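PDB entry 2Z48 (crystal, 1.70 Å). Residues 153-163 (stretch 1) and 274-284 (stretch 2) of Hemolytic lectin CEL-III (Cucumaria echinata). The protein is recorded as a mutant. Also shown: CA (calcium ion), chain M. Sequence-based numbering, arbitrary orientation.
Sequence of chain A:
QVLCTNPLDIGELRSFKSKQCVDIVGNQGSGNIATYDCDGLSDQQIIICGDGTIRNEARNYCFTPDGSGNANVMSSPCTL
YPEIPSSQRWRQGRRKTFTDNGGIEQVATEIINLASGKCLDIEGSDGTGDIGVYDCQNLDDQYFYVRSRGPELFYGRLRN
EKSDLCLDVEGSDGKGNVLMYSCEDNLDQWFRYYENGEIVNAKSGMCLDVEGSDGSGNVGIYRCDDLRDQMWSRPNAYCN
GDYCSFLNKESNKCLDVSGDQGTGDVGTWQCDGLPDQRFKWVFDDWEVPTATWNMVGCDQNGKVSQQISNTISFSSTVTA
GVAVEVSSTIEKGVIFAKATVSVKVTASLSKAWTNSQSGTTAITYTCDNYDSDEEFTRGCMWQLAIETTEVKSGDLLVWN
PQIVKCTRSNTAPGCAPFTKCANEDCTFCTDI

Stretch 1 153-163: LFYGRLRNEKS
Stretch 2, residues 274-284: LPDQRFKWVFD

Trp281 (chi1 -64°, chi2 106°) forms the apolar centre. Leu158 (m, t) covers one face of its indole, with CD2 3.5 Å from the six-membered-ring centroid; Phe154 (m) covers the opposite face, its CB 3.4 Å from the five-membered-ring centroid. The Phe154 ring lies nearly parallel to the indole (4°) but slid aside, so overlap is slight. Just before the corner at Gly156 (phi/psi 132/-169), Tyr155 (p) turns its ring edge to the face of Phe283 (p), centroids 5.0 Å apart. A CB on Gly156 would clash with Val282 O.

The extended segments run antiparallel at 143°. Arg157-Val282 and Arg159-Lys280 each exchange two hydrogen bonds: Arg157 N to Val282 O (3.0 Å), Val282 N to Arg157 O (2.8 Å), Arg159 N to Lys280 O (2.9 Å) and Lys280 N to Arg159 O (2.8 Å). The alternating pairs, Leu158-Trp281 and Asn160-Phe279, do not bond and share one sheet face; on the other, Val282 CG2 lies over the Arg159 guanidinium, 3.3 Å from NH2.

At the polar edge, Asn160 ND2 (chi1 t), over the Phe279 ring, donates to Asp276 O (2.9 Å). The Arg278 (m, t, m) guanidinium meets the Glu161 (t, t) carboxylate near its own plane, charge to charge, through two N-H groups: NE to OE1 2.8 Å, NH2 to OE2 3.0 Å. Asp276's anionic carboxylate suits the calcium cation, OD2 binding CA at 2.4 Å.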

# COMPACT_ATOMS: atom_id res chain seq x y z
N LEU A 153 12.29 -3.97 -3.25
CA LEU A 153 13.69 -4.35 -3.38
C LEU A 153 14.52 -3.21 -3.94
O LEU A 153 15.62 -2.91 -3.44
CB LEU A 153 13.84 -5.56 -4.30
CG LEU A 153 13.05 -6.81 -3.88
CD1 LEU A 153 13.22 -7.93 -4.90
CD2 LEU A 153 13.49 -7.25 -2.51
N PHE A 154 13.99 -2.57 -4.98
CA PHE A 154 14.68 -1.51 -5.69
C PHE A 154 13.66 -0.57 -6.32
O PHE A 154 12.49 -0.91 -6.42
CB PHE A 154 15.58 -2.05 -6.82
CG PHE A 154 16.67 -2.96 -6.33
CD1 PHE A 154 16.46 -4.35 -6.28
CD2 PHE A 154 17.88 -2.44 -5.88
CE1 PHE A 154 17.47 -5.21 -5.79
CE2 PHE A 154 18.89 -3.30 -5.39
CZ PHE A 154 18.69 -4.66 -5.34
N TYR A 155 14.15 0.59 -6.73
CA TYR A 155 13.31 1.59 -7.35
C TYR A 155 14.14 2.63 -8.11
O TYR A 155 15.36 2.76 -7.89
CB TYR A 155 12.45 2.29 -6.28
CG TYR A 155 13.27 2.85 -5.12
CD1 TYR A 155 13.90 4.08 -5.22
CD2 TYR A 155 13.39 2.14 -3.94
CE1 TYR A 155 14.65 4.61 -4.16
CE2 TYR A 155 14.15 2.64 -2.86
CZ TYR A 155 14.77 3.88 -2.99
OH TYR A 155 15.48 4.36 -1.92
N GLY A 156 13.47 3.36 -8.98
CA GLY A 156 14.12 4.47 -9.70
C GLY A 156 13.80 4.37 -11.18
O GLY A 156 12.94 3.60 -11.60
N ARG A 157 14.50 5.18 -11.98
CA ARG A 157 14.51 4.98 -13.43
C ARG A 157 15.48 3.83 -13.73
O ARG A 157 16.27 3.46 -12.86
CB ARG A 157 14.98 6.26 -14.13
CG ARG A 157 13.97 7.34 -13.98
CD ARG A 157 14.33 8.61 -14.71
NE ARG A 157 13.17 9.52 -14.64
CZ ARG A 157 12.74 10.15 -13.55
NH1 ARG A 157 13.37 10.01 -12.38
NH2 ARG A 157 11.65 10.91 -13.61
N LEU A 158 15.39 3.27 -14.92
CA LEU A 158 16.22 2.13 -15.31
C LEU A 158 17.08 2.54 -16.51
O LEU A 158 16.57 2.65 -17.62
CB LEU A 158 15.35 0.93 -15.66
CG LEU A 158 14.86 0.20 -14.39
CD1 LEU A 158 13.65 -0.66 -14.71
CD2 LEU A 158 16.00 -0.67 -13.81
N ARG A 159 18.37 2.76 -16.26
CA ARG A 159 19.28 3.24 -17.30
C ARG A 159 19.97 2.06 -17.98
O ARG A 159 20.60 1.23 -17.30
CB ARG A 159 20.33 4.18 -16.68
CG ARG A 159 21.27 4.79 -17.72
CD ARG A 159 22.55 5.50 -17.15
NE ARG A 159 22.47 6.15 -15.85
CZ ARG A 159 21.87 7.32 -15.60
NH1 ARG A 159 21.20 7.98 -16.55
NH2 ARG A 159 21.91 7.83 -14.37
N ASN A 160 19.89 2.01 -19.32
CA ASN A 160 20.50 0.95 -20.10
C ASN A 160 22.04 1.05 -20.15
O ASN A 160 22.58 2.12 -20.43
CB ASN A 160 19.95 0.99 -21.53
CG ASN A 160 20.26 -0.27 -22.30
OD1 ASN A 160 21.25 -0.32 -23.03
ND2 ASN A 160 19.41 -1.29 -22.13
N GLU A 161 22.73 -0.07 -19.92
CA GLU A 161 24.20 -0.07 -19.90
C GLU A 161 24.81 0.30 -21.27
O GLU A 161 25.83 1.01 -21.36
CB GLU A 161 24.72 -1.44 -19.45
CG GLU A 161 26.25 -1.46 -19.24
CD GLU A 161 26.77 -2.83 -18.87
OE1 GLU A 161 26.18 -3.44 -17.97
OE2 GLU A 161 27.75 -3.31 -19.50
N LYS A 162 24.18 -0.17 -22.33
CA LYS A 162 24.71 0.09 -23.68
C LYS A 162 24.52 1.57 -24.07
O LYS A 162 25.48 2.25 -24.45
CB LYS A 162 24.02 -0.80 -24.71
CG LYS A 162 24.53 -0.61 -26.17
CD LYS A 162 26.04 -0.80 -26.36
CE LYS A 162 26.38 -0.69 -27.85
NZ LYS A 162 27.84 -0.51 -28.14
N SER A 163 23.30 2.06 -23.94
CA SER A 163 22.90 3.34 -24.58
C SER A 163 22.78 4.53 -23.63
O SER A 163 22.70 5.69 -24.09
CB SER A 163 21.57 3.16 -25.32
OG SER A 163 20.51 2.97 -24.38
N LEU A 274 24.68 -9.40 -23.55
CA LEU A 274 25.09 -8.10 -24.14
C LEU A 274 24.65 -6.93 -23.24
O LEU A 274 23.66 -7.07 -22.50
CB LEU A 274 24.53 -7.97 -25.56
CG LEU A 274 25.00 -9.04 -26.58
CD1 LEU A 274 24.43 -8.77 -27.96
CD2 LEU A 274 26.55 -9.15 -26.64
N PRO A 275 25.40 -5.80 -23.26
CA PRO A 275 25.09 -4.67 -22.37
C PRO A 275 23.70 -4.07 -22.53
O PRO A 275 23.15 -3.51 -21.56
CB PRO A 275 26.19 -3.63 -22.69
CG PRO A 275 26.87 -4.10 -23.89
CD PRO A 275 26.65 -5.59 -24.01
N ASP A 276 23.09 -4.20 -23.71
CA ASP A 276 21.73 -3.67 -23.90
C ASP A 276 20.68 -4.47 -23.10
O ASP A 276 19.53 -4.02 -22.99
CB ASP A 276 21.34 -3.59 -25.38
CG ASP A 276 21.20 -4.95 -26.00
OD1 ASP A 276 22.18 -5.73 -25.97
OD2 ASP A 276 20.08 -5.24 -26.50
N GLN A 277 21.07 -5.62 -22.55
CA GLN A 277 20.18 -6.39 -21.65
C GLN A 277 20.45 -6.16 -20.15
O GLN A 277 19.97 -6.93 -19.31
CB GLN A 277 20.28 -7.91 -21.93
CG GLN A 277 19.59 -8.29 -23.23
CD GLN A 277 19.61 -9.77 -23.52
OE1 GLN A 277 20.18 -10.54 -22.77
NE2 GLN A 277 18.91 -10.18 -24.59
N ARG A 278 21.21 -5.12 -19.82
CA ARG A 278 21.42 -4.75 -18.40
C ARG A 278 21.01 -3.28 -18.14
O ARG A 278 21.19 -2.44 -19.00
CB ARG A 278 22.87 -5.00 -17.98
CG ARG A 278 23.24 -6.48 -17.95
CD ARG A 278 24.67 -6.69 -17.40
NE ARG A 278 25.67 -6.14 -18.30
CZ ARG A 278 26.20 -6.79 -19.35
NH1 ARG A 278 25.82 -8.03 -19.67
NH2 ARG A 278 27.11 -6.19 -20.11
N PHE A 279 20.47 -3.02 -16.95
CA PHE A 279 19.92 -1.71 -16.58
C PHE A 279 20.31 -1.44 -15.14
O PHE A 279 20.34 -2.36 -14.31
CB PHE A 279 18.39 -1.76 -16.58
CG PHE A 279 17.78 -2.07 -17.93
CD1 PHE A 279 17.64 -3.39 -18.35
CD2 PHE A 279 17.31 -1.04 -18.75
CE1 PHE A 279 17.06 -3.68 -19.61
CE2 PHE A 279 16.74 -1.34 -20.00
CZ PHE A 279 16.61 -2.66 -20.40
N LYS A 280 20.58 -0.18 -14.83
CA LYS A 280 20.90 0.27 -13.46
C LYS A 280 19.74 1.10 -12.90
O LYS A 280 19.15 1.92 -13.62
CB LYS A 280 22.17 1.14 -13.51
CG LYS A 280 22.43 1.93 -12.24
CD LYS A 280 23.67 2.83 -12.35
CE LYS A 280 23.96 3.46 -10.98
NZ LYS A 280 25.33 4.01 -10.94
N TRP A 281 19.43 0.92 -11.63
CA TRP A 281 18.50 1.81 -10.94
C TRP A 281 19.09 3.18 -10.69
O TRP A 281 20.17 3.28 -10.08
CB TRP A 281 18.07 1.20 -9.61
CG TRP A 281 17.31 -0.06 -9.77
CD1 TRP A 281 17.77 -1.33 -9.50
CD2 TRP A 281 15.94 -0.20 -10.19
NE1 TRP A 281 16.77 -2.24 -9.74
CE2 TRP A 281 15.64 -1.58 -10.17
CE3 TRP A 281 14.95 0.71 -10.58
CZ2 TRP A 281 14.37 -2.08 -10.51
CZ3 TRP A 281 13.67 0.22 -10.94
CH2 TRP A 281 13.39 -1.17 -10.89
N VAL A 282 18.38 4.22 -11.13
CA VAL A 282 18.81 5.60 -10.98
C VAL A 282 17.85 6.33 -10.04
O VAL A 282 16.66 6.50 -10.35
CB VAL A 282 18.83 6.30 -12.35
CG1 VAL A 282 19.25 7.78 -12.21
CG2 VAL A 282 19.76 5.55 -13.29
N PHE A 283 18.36 6.72 -8.88
CA PHE A 283 17.54 7.35 -7.85
C PHE A 283 18.48 8.16 -6.95
O PHE A 283 19.69 7.97 -6.99
CB PHE A 283 16.81 6.28 -7.03
CG PHE A 283 17.73 5.36 -6.29
CD1 PHE A 283 18.04 5.59 -4.96
CD2 PHE A 283 18.29 4.26 -6.95
CE1 PHE A 283 18.93 4.73 -4.29
CE2 PHE A 283 19.18 3.40 -6.30
CZ PHE A 283 19.49 3.62 -4.97
N ASP A 284 17.89 9.03 -6.14
CA ASP A 284 18.63 9.86 -5.20
C ASP A 284 18.59 9.19 -3.84
O ASP A 284 17.56 8.64 -3.44
CB ASP A 284 18.00 11.24 -5.08
CG ASP A 284 18.39 12.20 -6.21
OD1 ASP A 284 19.41 12.00 -6.91
OD2 ASP A 284 17.66 13.20 -6.36
CA CA M . 19.10 -7.04 -27.78
O HOH W 1 16.37 6.64 -1.44
O HOH W 2 15.94 8.89 -11.61
O HOH W 3 20.85 -8.05 -26.31